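Local coordinates for catechol 1,2-dioxygenase (Burkholderia ambifaria, PDB 5VXT), which binds catechol beside a ferric ion and probably cleaves its ring between the two hydroxyl-bearing carbons to give cis,cis-muconate, at residues P277-A283 / A294-F300; A145-V149 / L288-A292; T153-L157 / F302-P306; G133-D138 / K203-L209; Q187-N191 / R320-T324. All coordinates share one frame; numbering follows the deposited sequence. Where two conformers were deposited one is given.

Contact 1 of 5, residues P277-A283 / A294-F300; sequences PPVTAKA and AYQDIEF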
# COMPACT_ATOMS: atom_id res chain seq x y z
N PRO B 277 -9.89 -28.31 -18.99
CA PRO B 277 -10.75 -29.29 -19.67
C PRO B 277 -10.55 -29.26 -21.17
O PRO B 277 -10.18 -28.22 -21.74
CB PRO B 277 -12.17 -28.85 -19.28
CG PRO B 277 -12.05 -27.42 -18.83
CD PRO B 277 -10.59 -27.05 -18.71
N PRO B 278 -10.74 -30.40 -21.84
CA PRO B 278 -10.67 -30.42 -23.31
C PRO B 278 -11.70 -29.50 -23.94
O PRO B 278 -12.80 -29.30 -23.42
CB PRO B 278 -10.96 -31.88 -23.65
CG PRO B 278 -10.52 -32.64 -22.45
CD PRO B 278 -10.81 -31.75 -21.27
N VAL B 279 -11.32 -28.93 -25.08
CA VAL B 279 -12.21 -28.15 -25.94
C VAL B 279 -12.49 -28.97 -27.19
O VAL B 279 -11.58 -29.58 -27.76
CB VAL B 279 -11.59 -26.78 -26.29
CG1 VAL B 279 -12.59 -25.92 -27.04
CG2 VAL B 279 -11.07 -26.07 -25.03
N THR B 280 -13.76 -28.97 -27.62
CA THR B 280 -14.23 -29.73 -28.78
C THR B 280 -14.74 -28.79 -29.87
O THR B 280 -15.40 -27.79 -29.57
CB THR B 280 -15.36 -30.71 -28.39
OG1 THR B 280 -14.82 -31.83 -27.68
CG2 THR B 280 -16.10 -31.22 -29.60
N ALA B 281 -14.43 -29.11 -31.13
CA ALA B 281 -15.06 -28.45 -32.27
C ALA B 281 -16.40 -29.08 -32.59
O ALA B 281 -16.53 -30.31 -32.63
CB ALA B 281 -14.16 -28.53 -33.51
N LYS B 282 -17.41 -28.25 -32.84
CA LYS B 282 -18.76 -28.72 -33.11
C LYS B 282 -19.41 -27.84 -34.17
O LYS B 282 -18.92 -26.76 -34.50
CB LYS B 282 -19.61 -28.75 -31.83
CG LYS B 282 -19.25 -29.89 -30.89
CD LYS B 282 -20.20 -29.99 -29.72
CE LYS B 282 -19.99 -31.30 -28.97
NZ LYS B 282 -21.04 -31.54 -27.93
N ALA B 283 -20.52 -28.33 -34.72
CA ALA B 283 -21.26 -27.64 -35.77
C ALA B 283 -22.72 -27.47 -35.35
O ALA B 283 -23.14 -27.95 -34.29
CB ALA B 283 -21.15 -28.39 -37.10
N ALA B 294 -19.68 -23.37 -37.09
CA ALA B 294 -18.65 -24.03 -36.30
C ALA B 294 -18.42 -23.29 -34.99
O ALA B 294 -18.37 -22.06 -34.97
CB ALA B 294 -17.34 -24.12 -37.10
N TYR B 295 -18.30 -24.04 -33.90
CA TYR B 295 -18.07 -23.44 -32.60
C TYR B 295 -17.28 -24.39 -31.72
O TYR B 295 -17.25 -25.60 -31.95
CB TYR B 295 -19.37 -23.04 -31.91
CG TYR B 295 -20.26 -24.19 -31.48
CD1 TYR B 295 -20.19 -24.71 -30.19
CD2 TYR B 295 -21.18 -24.75 -32.36
CE1 TYR B 295 -21.00 -25.76 -29.79
CE2 TYR B 295 -21.99 -25.79 -31.97
CZ TYR B 295 -21.91 -26.30 -30.69
OH TYR B 295 -22.73 -27.34 -30.32
N GLN B 296 -16.63 -23.82 -30.71
CA GLN B 296 -15.88 -24.59 -29.74
C GLN B 296 -16.74 -24.86 -28.51
O GLN B 296 -17.55 -24.01 -28.11
CB GLN B 296 -14.59 -23.86 -29.35
CG GLN B 296 -13.52 -24.00 -30.42
CD GLN B 296 -12.32 -23.11 -30.19
OE1 GLN B 296 -12.44 -21.88 -30.12
NE2 GLN B 296 -11.14 -23.71 -30.10
N ASP B 297 -16.57 -26.03 -27.93
CA ASP B 297 -17.46 -26.55 -26.90
C ASP B 297 -16.63 -27.08 -25.75
O ASP B 297 -15.67 -27.83 -25.96
CB ASP B 297 -18.36 -27.65 -27.49
CG ASP B 297 -19.38 -28.16 -26.52
OD1 ASP B 297 -19.16 -29.24 -25.92
OD2 ASP B 297 -20.41 -27.49 -26.34
N ILE B 298 -16.96 -26.67 -24.53
CA ILE B 298 -16.28 -27.17 -23.34
C ILE B 298 -17.30 -27.76 -22.40
O ILE B 298 -18.19 -27.04 -21.92
CB ILE B 298 -15.47 -26.07 -22.63
CG1 ILE B 298 -14.43 -25.46 -23.56
CG2 ILE B 298 -14.81 -26.66 -21.40
CD1 ILE B 298 -13.51 -24.47 -22.88
N GLU B 299 -17.17 -29.05 -22.10
CA GLU B 299 -17.98 -29.68 -21.07
C GLU B 299 -17.24 -29.59 -19.75
O GLU B 299 -16.09 -30.04 -19.64
CB GLU B 299 -18.32 -31.14 -21.43
CG GLU B 299 -19.06 -31.86 -20.31
CD GLU B 299 -19.64 -33.20 -20.72
OE1 GLU B 299 -19.78 -33.45 -21.94
OE2 GLU B 299 -19.97 -34.00 -19.82
N PHE B 300 -17.87 -28.99 -18.75
CA PHE B 300 -17.23 -28.84 -17.46
C PHE B 300 -18.29 -28.93 -16.37
O PHE B 300 -19.21 -28.11 -16.34
CB PHE B 300 -16.46 -27.53 -17.36
CG PHE B 300 -15.53 -27.48 -16.20
CD1 PHE B 300 -14.30 -28.10 -16.25
CD2 PHE B 300 -15.90 -26.82 -15.04
CE1 PHE B 300 -13.43 -28.05 -15.18
CE2 PHE B 300 -15.04 -26.78 -13.96
CZ PHE B 300 -13.80 -27.39 -14.03
O HOH W 1 -14.28 -31.26 -21.07

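Contact 2 of 5, residues A145-V149 / L288-A292; sequences AGPLV and LGLKA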
# COMPACT_ATOMS: atom_id res chain seq x y z
N ALA B 145 -13.21 -12.98 -31.82
CA ALA B 145 -13.43 -14.17 -31.01
C ALA B 145 -14.54 -15.01 -31.61
O ALA B 145 -15.60 -14.48 -31.96
CB ALA B 145 -13.77 -13.81 -29.56
N GLY B 146 -14.30 -16.31 -31.74
CA GLY B 146 -15.32 -17.23 -32.21
C GLY B 146 -16.24 -17.63 -31.08
O GLY B 146 -15.98 -17.39 -29.89
N PRO B 147 -17.36 -18.26 -31.45
CA PRO B 147 -18.35 -18.64 -30.43
C PRO B 147 -17.88 -19.83 -29.60
O PRO B 147 -17.22 -20.75 -30.10
CB PRO B 147 -19.59 -19.00 -31.26
CG PRO B 147 -19.04 -19.41 -32.59
CD PRO B 147 -17.81 -18.57 -32.82
N LEU B 148 -18.24 -19.80 -28.31
CA LEU B 148 -17.84 -20.81 -27.35
C LEU B 148 -19.05 -21.20 -26.51
O LEU B 148 -19.74 -20.33 -25.97
CB LEU B 148 -16.72 -20.30 -26.43
CG LEU B 148 -16.34 -21.18 -25.24
CD1 LEU B 148 -15.57 -22.41 -25.68
CD2 LEU B 148 -15.53 -20.38 -24.23
N VAL B 149 -19.31 -22.51 -26.40
CA VAL B 149 -20.38 -23.02 -25.54
C VAL B 149 -19.75 -23.74 -24.36
O VAL B 149 -18.95 -24.68 -24.54
CB VAL B 149 -21.33 -23.96 -26.30
CG1 VAL B 149 -22.28 -24.61 -25.32
CG2 VAL B 149 -22.10 -23.18 -27.34
N LEU B 288 -28.41 -22.62 -32.18
CA LEU B 288 -28.26 -22.20 -30.79
C LEU B 288 -28.15 -20.69 -30.64
O LEU B 288 -27.78 -20.21 -29.56
CB LEU B 288 -27.03 -22.87 -30.17
CG LEU B 288 -27.11 -24.35 -29.78
CD1 LEU B 288 -26.95 -25.22 -30.99
CD2 LEU B 288 -26.05 -24.68 -28.74
N GLY B 289 -28.46 -19.93 -31.69
CA GLY B 289 -28.29 -18.49 -31.66
C GLY B 289 -26.86 -18.02 -31.80
O GLY B 289 -26.61 -16.81 -31.65
N LEU B 290 -25.93 -18.92 -32.08
CA LEU B 290 -24.53 -18.56 -32.25
C LEU B 290 -24.30 -17.88 -33.59
O LEU B 290 -25.04 -18.10 -34.56
CB LEU B 290 -23.64 -19.80 -32.12
CG LEU B 290 -23.84 -20.62 -30.85
CD1 LEU B 290 -22.84 -21.77 -30.77
CD2 LEU B 290 -23.75 -19.73 -29.62
N LYS B 291 -23.25 -17.06 -33.65
CA LYS B 291 -22.98 -16.23 -34.82
C LYS B 291 -22.31 -16.99 -35.96
O LYS B 291 -22.05 -16.38 -37.01
CB LYS B 291 -22.11 -15.03 -34.42
CG LYS B 291 -20.70 -15.38 -33.95
CD LYS B 291 -19.87 -14.12 -33.77
CE LYS B 291 -18.46 -14.43 -33.33
NZ LYS B 291 -17.66 -13.19 -33.10
N ALA B 292 -22.04 -18.28 -35.80
CA ALA B 292 -21.36 -19.06 -36.83
C ALA B 292 -21.67 -20.53 -36.61
O ALA B 292 -21.96 -20.96 -35.50
CB ALA B 292 -19.85 -18.80 -36.81

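Contact 3 of 5, residues T153-L157 / F302-P306; sequences TVTGL and FVLTP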
# COMPACT_ATOMS: atom_id res chain seq x y z
N THR B 153 -23.01 -29.99 -15.63
CA THR B 153 -23.94 -30.18 -14.53
C THR B 153 -23.29 -29.80 -13.21
O THR B 153 -22.08 -29.95 -13.03
CB THR B 153 -24.41 -31.63 -14.44
OG1 THR B 153 -23.31 -32.45 -14.02
CG2 THR B 153 -24.91 -32.12 -15.79
N VAL B 154 -24.12 -29.29 -12.32
CA VAL B 154 -23.76 -29.04 -10.93
C VAL B 154 -24.24 -30.23 -10.12
O VAL B 154 -25.44 -30.51 -10.06
CB VAL B 154 -24.39 -27.74 -10.42
CG1 VAL B 154 -24.09 -27.54 -8.93
CG2 VAL B 154 -23.92 -26.57 -11.26
N THR B 155 -23.30 -30.94 -9.52
CA THR B 155 -23.61 -32.07 -8.65
C THR B 155 -22.98 -31.86 -7.28
O THR B 155 -22.06 -31.06 -7.11
CB THR B 155 -23.11 -33.39 -9.23
OG1 THR B 155 -23.13 -34.38 -8.20
CG2 THR B 155 -21.69 -33.25 -9.71
N GLY B 156 -23.50 -32.59 -6.30
CA GLY B 156 -22.84 -32.73 -5.02
C GLY B 156 -21.82 -33.85 -5.05
O GLY B 156 -21.59 -34.49 -6.08
N LEU B 157 -21.20 -34.09 -3.89
CA LEU B 157 -20.20 -35.15 -3.80
C LEU B 157 -20.78 -36.53 -4.08
O LEU B 157 -20.02 -37.45 -4.40
CB LEU B 157 -19.55 -35.13 -2.42
CG LEU B 157 -18.52 -34.02 -2.15
CD1 LEU B 157 -18.08 -34.07 -0.72
CD2 LEU B 157 -17.32 -34.15 -3.08
N PHE B 302 -19.38 -29.08 -12.24
CA PHE B 302 -18.98 -28.56 -10.94
C PHE B 302 -19.42 -29.55 -9.88
O PHE B 302 -20.61 -29.85 -9.77
CB PHE B 302 -19.59 -27.18 -10.69
CG PHE B 302 -19.19 -26.14 -11.69
CD1 PHE B 302 -17.99 -25.45 -11.56
CD2 PHE B 302 -20.03 -25.81 -12.74
CE1 PHE B 302 -17.63 -24.48 -12.47
CE2 PHE B 302 -19.67 -24.84 -13.65
CZ PHE B 302 -18.48 -24.17 -13.52
N VAL B 303 -18.46 -30.08 -9.13
CA VAL B 303 -18.75 -30.97 -8.01
C VAL B 303 -18.53 -30.15 -6.74
O VAL B 303 -17.41 -29.73 -6.45
CB VAL B 303 -17.87 -32.22 -8.01
CG1 VAL B 303 -18.16 -33.07 -6.79
CG2 VAL B 303 -18.10 -33.05 -9.28
N LEU B 304 -19.61 -29.92 -6.00
CA LEU B 304 -19.62 -29.06 -4.83
C LEU B 304 -19.36 -29.87 -3.56
O LEU B 304 -19.55 -31.08 -3.53
CB LEU B 304 -20.97 -28.34 -4.72
CG LEU B 304 -21.57 -27.65 -5.95
CD1 LEU B 304 -22.80 -26.87 -5.53
CD2 LEU B 304 -20.55 -26.72 -6.61
N THR B 305 -18.96 -29.17 -2.50
CA THR B 305 -18.83 -29.76 -1.18
C THR B 305 -19.95 -29.27 -0.26
O THR B 305 -20.51 -28.19 -0.46
CB THR B 305 -17.47 -29.44 -0.55
OG1 THR B 305 -17.26 -28.03 -0.54
CG2 THR B 305 -16.36 -30.12 -1.34
N PRO B 306 -20.32 -30.05 0.75
CA PRO B 306 -21.45 -29.67 1.61
C PRO B 306 -21.05 -28.74 2.74
O PRO B 306 -19.91 -28.74 3.22
CB PRO B 306 -21.91 -31.02 2.17
CG PRO B 306 -20.63 -31.78 2.31
CD PRO B 306 -19.77 -31.37 1.15

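Contact 4 of 5, residues G133-D138 / K203-L209; sequences GVAKID and KYEFRTL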
# COMPACT_ATOMS: atom_id res chain seq x y z
N GLY B 133 -31.34 -21.95 -16.59
CA GLY B 133 -30.66 -23.01 -17.32
C GLY B 133 -29.62 -22.63 -18.35
O GLY B 133 -28.62 -23.34 -18.50
N VAL B 134 -29.83 -21.55 -19.10
CA VAL B 134 -28.93 -21.17 -20.19
C VAL B 134 -28.84 -19.65 -20.25
O VAL B 134 -29.85 -18.96 -20.09
CB VAL B 134 -29.40 -21.73 -21.56
CG1 VAL B 134 -28.53 -21.20 -22.68
CG2 VAL B 134 -29.39 -23.26 -21.57
N ALA B 135 -27.63 -19.14 -20.46
CA ALA B 135 -27.43 -17.71 -20.67
C ALA B 135 -26.52 -17.49 -21.87
O ALA B 135 -25.47 -18.14 -21.98
CB ALA B 135 -26.82 -17.03 -19.42
N LYS B 136 -26.92 -16.59 -22.75
CA LYS B 136 -26.05 -16.06 -23.79
C LYS B 136 -25.49 -14.74 -23.29
O LYS B 136 -26.24 -13.78 -23.08
CB LYS B 136 -26.79 -15.87 -25.11
CG LYS B 136 -25.89 -15.44 -26.25
CD LYS B 136 -26.65 -15.30 -27.55
CE LYS B 136 -25.70 -15.04 -28.70
NZ LYS B 136 -24.88 -13.82 -28.47
N ILE B 137 -24.18 -14.69 -23.07
CA ILE B 137 -23.59 -13.61 -22.29
C ILE B 137 -22.73 -12.68 -23.12
O ILE B 137 -22.26 -11.66 -22.58
CB ILE B 137 -22.80 -14.16 -21.09
CG1 ILE B 137 -21.55 -14.90 -21.55
CG2 ILE B 137 -23.68 -15.10 -20.27
CD1 ILE B 137 -20.73 -15.47 -20.41
N ASP B 138 -22.52 -12.95 -24.40
CA ASP B 138 -21.78 -12.01 -25.24
C ASP B 138 -22.77 -11.00 -25.82
O ASP B 138 -23.47 -11.27 -26.80
CB ASP B 138 -20.97 -12.73 -26.32
CG ASP B 138 -21.82 -13.44 -27.34
OD1 ASP B 138 -22.59 -14.35 -26.96
OD2 ASP B 138 -21.70 -13.09 -28.53
N LYS B 203 -28.30 -28.79 -14.71
CA LYS B 203 -27.56 -28.38 -15.90
C LYS B 203 -27.47 -26.87 -16.00
O LYS B 203 -28.42 -26.15 -15.71
CB LYS B 203 -28.22 -28.95 -17.16
CG LYS B 203 -28.16 -30.47 -17.27
CD LYS B 203 -28.82 -30.99 -18.56
CE LYS B 203 -27.83 -31.14 -19.70
NZ LYS B 203 -28.47 -31.63 -20.95
N TYR B 204 -26.29 -26.40 -16.42
CA TYR B 204 -26.03 -24.99 -16.70
C TYR B 204 -25.45 -24.89 -18.10
O TYR B 204 -24.83 -25.83 -18.60
CB TYR B 204 -25.05 -24.38 -15.67
CG TYR B 204 -23.61 -24.70 -16.00
CD1 TYR B 204 -23.03 -25.87 -15.55
CD2 TYR B 204 -22.84 -23.84 -16.79
CE1 TYR B 204 -21.72 -26.19 -15.87
CE2 TYR B 204 -21.54 -24.15 -17.12
CZ TYR B 204 -20.98 -25.33 -16.66
OH TYR B 204 -19.68 -25.65 -16.98
N GLU B 205 -25.63 -23.74 -18.74
CA GLU B 205 -25.02 -23.56 -20.05
C GLU B 205 -24.77 -22.08 -20.31
O GLU B 205 -25.66 -21.25 -20.07
CB GLU B 205 -25.90 -24.14 -21.16
CG GLU B 205 -25.27 -24.07 -22.53
CD GLU B 205 -26.04 -24.89 -23.55
OE1 GLU B 205 -26.88 -25.72 -23.12
OE2 GLU B 205 -25.81 -24.70 -24.76
N PHE B 206 -23.57 -21.76 -20.78
CA PHE B 206 -23.22 -20.41 -21.19
C PHE B 206 -22.86 -20.42 -22.66
O PHE B 206 -22.09 -21.27 -23.12
CB PHE B 206 -22.05 -19.85 -20.36
CG PHE B 206 -22.37 -19.69 -18.91
CD1 PHE B 206 -23.08 -18.58 -18.46
CD2 PHE B 206 -21.98 -20.64 -17.98
CE1 PHE B 206 -23.38 -18.42 -17.12
CE2 PHE B 206 -22.28 -20.49 -16.64
CZ PHE B 206 -22.98 -19.38 -16.21
N ARG B 207 -23.43 -19.48 -23.41
CA ARG B 207 -23.11 -19.28 -24.81
C ARG B 207 -22.44 -17.92 -24.94
O ARG B 207 -23.01 -16.90 -24.55
CB ARG B 207 -24.36 -19.39 -25.68
CG ARG B 207 -24.98 -20.77 -25.55
CD ARG B 207 -26.29 -20.90 -26.29
NE ARG B 207 -26.90 -22.20 -26.01
CZ ARG B 207 -28.12 -22.55 -26.42
NH1 ARG B 207 -28.85 -21.71 -27.13
NH2 ARG B 207 -28.60 -23.75 -26.12
N THR B 208 -21.21 -17.92 -25.45
CA THR B 208 -20.35 -16.76 -25.33
C THR B 208 -19.32 -16.83 -26.45
O THR B 208 -19.53 -17.53 -27.45
CB THR B 208 -19.73 -16.71 -23.92
OG1 THR B 208 -18.86 -15.58 -23.81
CG2 THR B 208 -18.94 -17.98 -23.62
N LEU B 209 -18.22 -16.10 -26.28
CA LEU B 209 -17.12 -16.11 -27.23
C LEU B 209 -15.82 -16.45 -26.49
O LEU B 209 -15.72 -16.29 -25.27
CB LEU B 209 -17.00 -14.76 -27.95
CG LEU B 209 -18.25 -14.22 -28.63
CD1 LEU B 209 -18.02 -12.81 -29.17
CD2 LEU B 209 -18.72 -15.15 -29.75

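Contact 5 of 5, residues Q187-N191 / R320-T324; sequences QSDFN and RASAT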
# COMPACT_ATOMS: atom_id res chain seq x y z
N GLN B 187 -17.80 -1.24 -22.45
CA GLN B 187 -18.63 -2.35 -22.88
C GLN B 187 -20.00 -2.26 -22.21
O GLN B 187 -20.21 -1.50 -21.26
CB GLN B 187 -17.98 -3.70 -22.55
CG GLN B 187 -16.49 -3.79 -22.86
CD GLN B 187 -15.93 -5.19 -22.64
OE1 GLN B 187 -16.67 -6.14 -22.36
NE2 GLN B 187 -14.62 -5.34 -22.77
N SER B 188 -20.94 -3.04 -22.71
CA SER B 188 -22.24 -3.10 -22.07
C SER B 188 -22.10 -3.68 -20.67
O SER B 188 -21.21 -4.49 -20.39
CB SER B 188 -23.21 -3.94 -22.90
OG SER B 188 -23.38 -3.39 -24.19
N ASP B 189 -22.98 -3.24 -19.77
CA ASP B 189 -23.04 -3.84 -18.44
C ASP B 189 -23.25 -5.34 -18.57
O ASP B 189 -24.17 -5.79 -19.26
CB ASP B 189 -24.18 -3.21 -17.62
CG ASP B 189 -23.93 -1.75 -17.27
OD1 ASP B 189 -22.76 -1.38 -17.03
OD2 ASP B 189 -24.91 -0.97 -17.24
N PHE B 190 -22.36 -6.11 -17.95
CA PHE B 190 -22.40 -7.57 -17.89
C PHE B 190 -22.09 -8.24 -19.22
O PHE B 190 -22.45 -9.41 -19.44
CB PHE B 190 -23.75 -8.08 -17.36
CG PHE B 190 -24.12 -7.50 -16.03
CD1 PHE B 190 -25.08 -6.51 -15.94
CD2 PHE B 190 -23.48 -7.93 -14.88
CE1 PHE B 190 -25.41 -5.97 -14.72
CE2 PHE B 190 -23.81 -7.39 -13.66
CZ PHE B 190 -24.77 -6.40 -13.58
N ASN B 191 -21.41 -7.55 -20.13
CA ASN B 191 -20.91 -8.23 -21.31
C ASN B 191 -19.91 -9.30 -20.88
O ASN B 191 -19.00 -9.03 -20.09
CB ASN B 191 -20.25 -7.27 -22.30
CG ASN B 191 -19.84 -7.96 -23.59
OD1 ASN B 191 -20.59 -8.75 -24.14
ND2 ASN B 191 -18.62 -7.67 -24.06
N ARG B 320 -16.22 -5.86 -3.89
CA ARG B 320 -16.55 -6.32 -5.23
C ARG B 320 -17.40 -5.28 -5.93
O ARG B 320 -18.30 -4.68 -5.32
CB ARG B 320 -17.27 -7.67 -5.19
CG ARG B 320 -16.36 -8.85 -4.84
CD ARG B 320 -17.14 -9.95 -4.13
NE ARG B 320 -16.34 -11.14 -3.82
CZ ARG B 320 -16.50 -11.89 -2.73
NH1 ARG B 320 -17.42 -11.58 -1.83
NH2 ARG B 320 -15.73 -12.95 -2.54
N ALA B 321 -17.12 -5.06 -7.21
CA ALA B 321 -17.90 -4.13 -8.02
C ALA B 321 -19.30 -4.68 -8.26
O ALA B 321 -19.55 -5.88 -8.15
CB ALA B 321 -17.21 -3.88 -9.36
N SER B 322 -20.22 -3.77 -8.60
CA SER B 322 -21.59 -4.13 -8.95
C SER B 322 -22.08 -3.20 -10.06
O SER B 322 -21.60 -2.07 -10.20
CB SER B 322 -22.53 -4.04 -7.75
OG SER B 322 -22.79 -2.69 -7.43
N ALA B 323 -23.05 -3.68 -10.83
CA ALA B 323 -23.55 -2.93 -11.97
C ALA B 323 -25.06 -3.06 -12.09
O ALA B 323 -25.68 -3.96 -11.51
CB ALA B 323 -22.89 -3.39 -13.28
N THR B 324 -25.63 -2.15 -12.88
CA THR B 324 -27.06 -2.04 -13.14
C THR B 324 -27.69 -3.37 -13.57
O THR B 324 -27.77 -3.68 -14.76
CB THR B 324 -27.33 -0.98 -14.23
OG1 THR B 324 -26.64 0.23 -13.90
CG2 THR B 324 -28.82 -0.69 -14.35

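Contact 1 of 5, residues P277-A283 / A294-F300
Lys282 lies over Tyr295 and reaches on to Asp297, so its side chain can be followed atom by atom along the neighbouring strand. CB sits over one face of the Tyr295 ring, 3.9 Å from the ring centroid and displaced toward the CZ end, a CH-pi contact. CG passes on toward the CB of Asp297, and CD lies between two partners, 3.7 Å from Tyr295 OH and equally close to Asp297 CB. At the tip NZ makes a rather long salt bridge of 3.6 Å to Asp297 OD1, an oxygen that also holds His151 NE2. The ring can lie beneath the lysine because Tyr295 CG is set between its backbone N and carbonyl carbon (chi1 68°).

Beneath these side chains the backbones pair at Thr280-Asp297 and Lys282-Tyr295 with two hydrogen bonds each; the Thr280 N to Asp297 O bond measures 2.8 Å. Toward Pro277 the ladder gives way to apolar packing: Val279 CG2 touches Ile298 CD1 at 3.6 Å, and Pro277 CG lies 3.5 Å from Phe300 CD1. A water donates to Glu299 O and, weakly, to Pro278 O where direct pairing has ended. Two antiparallel strands in immediate succession, 280-282 outermost, make this a long-looped beta hairpin at the edge of a mixed sheet in the dioxygenase beta-sandwich.

Contact 2 of 5, residues A145-V149 / L288-A292
Lys291 stretches across to the backbone of Ala145, while Leu288, Leu290 and Ala292 settle on Pro147 and Val149. The polar part is a single hydrogen bond, Lys291 NZ to Ala145 O at 2.7 Å. It is nearly in line with the carbonyl, with a C=O...N angle of 170°. Lys291 leaves its backbone with CG between the N and the carbonyl carbon (chi1 65°), and from there the chain runs fully extended, which carries the ammonium group all the way to Ala145, two residues before the strand begins. On the way CE passes Pro147 CD at 4.2 Å.

The apolar part is looser, a series of ordinary van der Waals contacts. Pro147 turns its ring to the loop: its CB meets Leu290 CB, also at 4.2 Å, and its CG meets Ala292 CB. Further along the strand Val149 CG2 touches Leu290 CD1 at 3.8 Å, the two side chains standing at about a right angle, and Leu288 CD2 is a more distant neighbour of the same methyl.

Main-chain pairing links 145-149 not to 288-292 but to the flanking strands, with Pro147 and Val149 bonded to Gln296 and Leu148 to Thr208. Tyr295 touches Pro147, Val149 and Leu290 alike. The loop joining strands 280-282 and 295-303 thus folds back onto one face of a sheet of the beta-sandwich.

Contact 3 of 5, residues T153-L157 / F302-P306
Thr155 and Val303 stand side by side, pointing the same way, with their CG2 methyls 3.6 Å apart. On the other face of the same strand pair Val154 CG1 packs on Leu304 CD1 at 3.7 Å. Beyond the strands Leu157 folds back over segment 302-306: CD1 meets Pro306 CD, also at 3.7 Å, CD2 meets Val303 CG1, and CG rests against Leu304 O.

The backbones beneath exchange three hydrogen bonds in the alternating pattern of parallel strands. Phe302 N gives to Thr153 O, Thr155 N to Phe302 O and Leu304 N to Thr155 O, each at 2.9 Å. Strand 147-155 is the central one of a five-stranded mixed sheet, part of the beta-sandwich of the intradiol dioxygenases, and 295-303 joins it after some 140 intervening residues that include much of the rest of the domain.

Thr155 is set by its hydroxyl. OG1 is anti to the backbone N (chi1 165°) and bonds to Gly156 O at 2.6 Å, in the plane of that carbonyl and on a lone pair; Lys160 O is a second acceptor of the same hydroxyl, whose one proton the two must share. This rotation swings CG2 toward Val303. Phe302 is fixed from farther out, edge-to-face with both Phe241 and Phe300, while Val154 and Phe302 press together on Val167 of the second sheet. At the far end Arg249 holds the hydroxyl of Thr305.

Contact 4 of 5, residues G133-D138 / K203-L209
A parallel pair at the sheet edge joins strand 134-136 to 203-209, with Ala135 bonded to the latter through both its N and its O: the N gives to Glu205 O at 2.9 Å, and the O takes Arg207 N. Ile137 N continues the ladder to Arg207 O.

On the face carrying Val134, Lys136, Glu205 and Arg207, Val134 CG1 lies over the Arg207 guanidinium, 3.8 Å from NE. The orientation of that group is fixed by Glu205, whose OE2 receives NE at 3.0 Å and NH2 at 3.2 Å. Both nitrogens reach it from one face of the carboxylate, while the oxygen itself stays in the guanidinium plane.

Ile137 CG1, turned between its backbone N and carbonyl carbon (chi1 68°), presses on Thr208 CB at 3.5 Å, tighter than usual; its CG2 meets the edge of the Phe206 ring. Asp138 lies across Leu209, with Asp138 OD2 3.6 Å from Leu209 CG, and Asp138 OD1 takes Lys136 NZ at 2.8 Å from above the carboxylate plane.

Ala135 and Phe206 face the second sheet, touching Val196 of strand 193-197, and Phe206 also Cys169 of strand 166-170. On its other flank, 203-209 pairs with strand 147-155.

Contact 5 of 5, residues Q187-N191 / R320-T324
Phe190 meets the C-terminal tail edge-on, with the carbonyl oxygens of Ala323 and Thr324 both near the plane of its ring. CZ lies 3.3 Å from Ala323 O, and CE1 is equally close to Thr324 O. A ring edge, with its weakly positive hydrogens, is the side on which carbonyl oxygens are favourably received. CZ also touches Ala323 CB at 3.6 Å, the one apolar contact between side chains here. Beside it, Asp189 and Thr324 cross obliquely; Asp189 OD2 comes only within 3.9 Å of Thr324 CB, a loose approach.

Phe190 owes its position to a type II beta turn running from Ser188 to Asn191. It occupies the third place of the turn with a positive phi of 71°, and its CG is anti to the carbonyl carbon (chi1 -55°), which sends the ring out to the tail. The tail carries the short, weakly bonded strand 321-322, parallel to 125-126; Ala321 and Ala323 bond by their backbones to Ala126. Val125 touches both Phe190 and Ala323.

The turn is closed by Asn191 N to Ser188 O at 3.1 Å, and a side-chain bond of 3.0 Å from Asn191 ND2 to OE1 of Gln187, the residue just before the turn, ties across its base, approaching from above that amide's plane. Asn191 OD1 takes the backbone N of Leu139 and Asp140, and Ser188 OG bonds to Asp140.

Contacts 1 to 4 all involve one five-stranded sheet and are partly buried: inner side chains such as Phe300, Phe302 and Phe206 lie between the sheets, charged or exposed ones on the outer face. Contact 3 joins the middle strand to its neighbour, contacts 1 and 4 add the outermost strands, one antiparallel, the other parallel, and contact 2 lays the loop of the contact 1 hairpin on the sheet. Phe300 O of contact 1 holds Tyr204 OH of contact 4. Charged pairs appear in contacts 1 and 4, whereas contact 3 relies on backbone bonds and apolar side chains. Contact 5 stands apart, a largely surface touch of turn and tail, meeting contact 4 through Asn191 and Asp138.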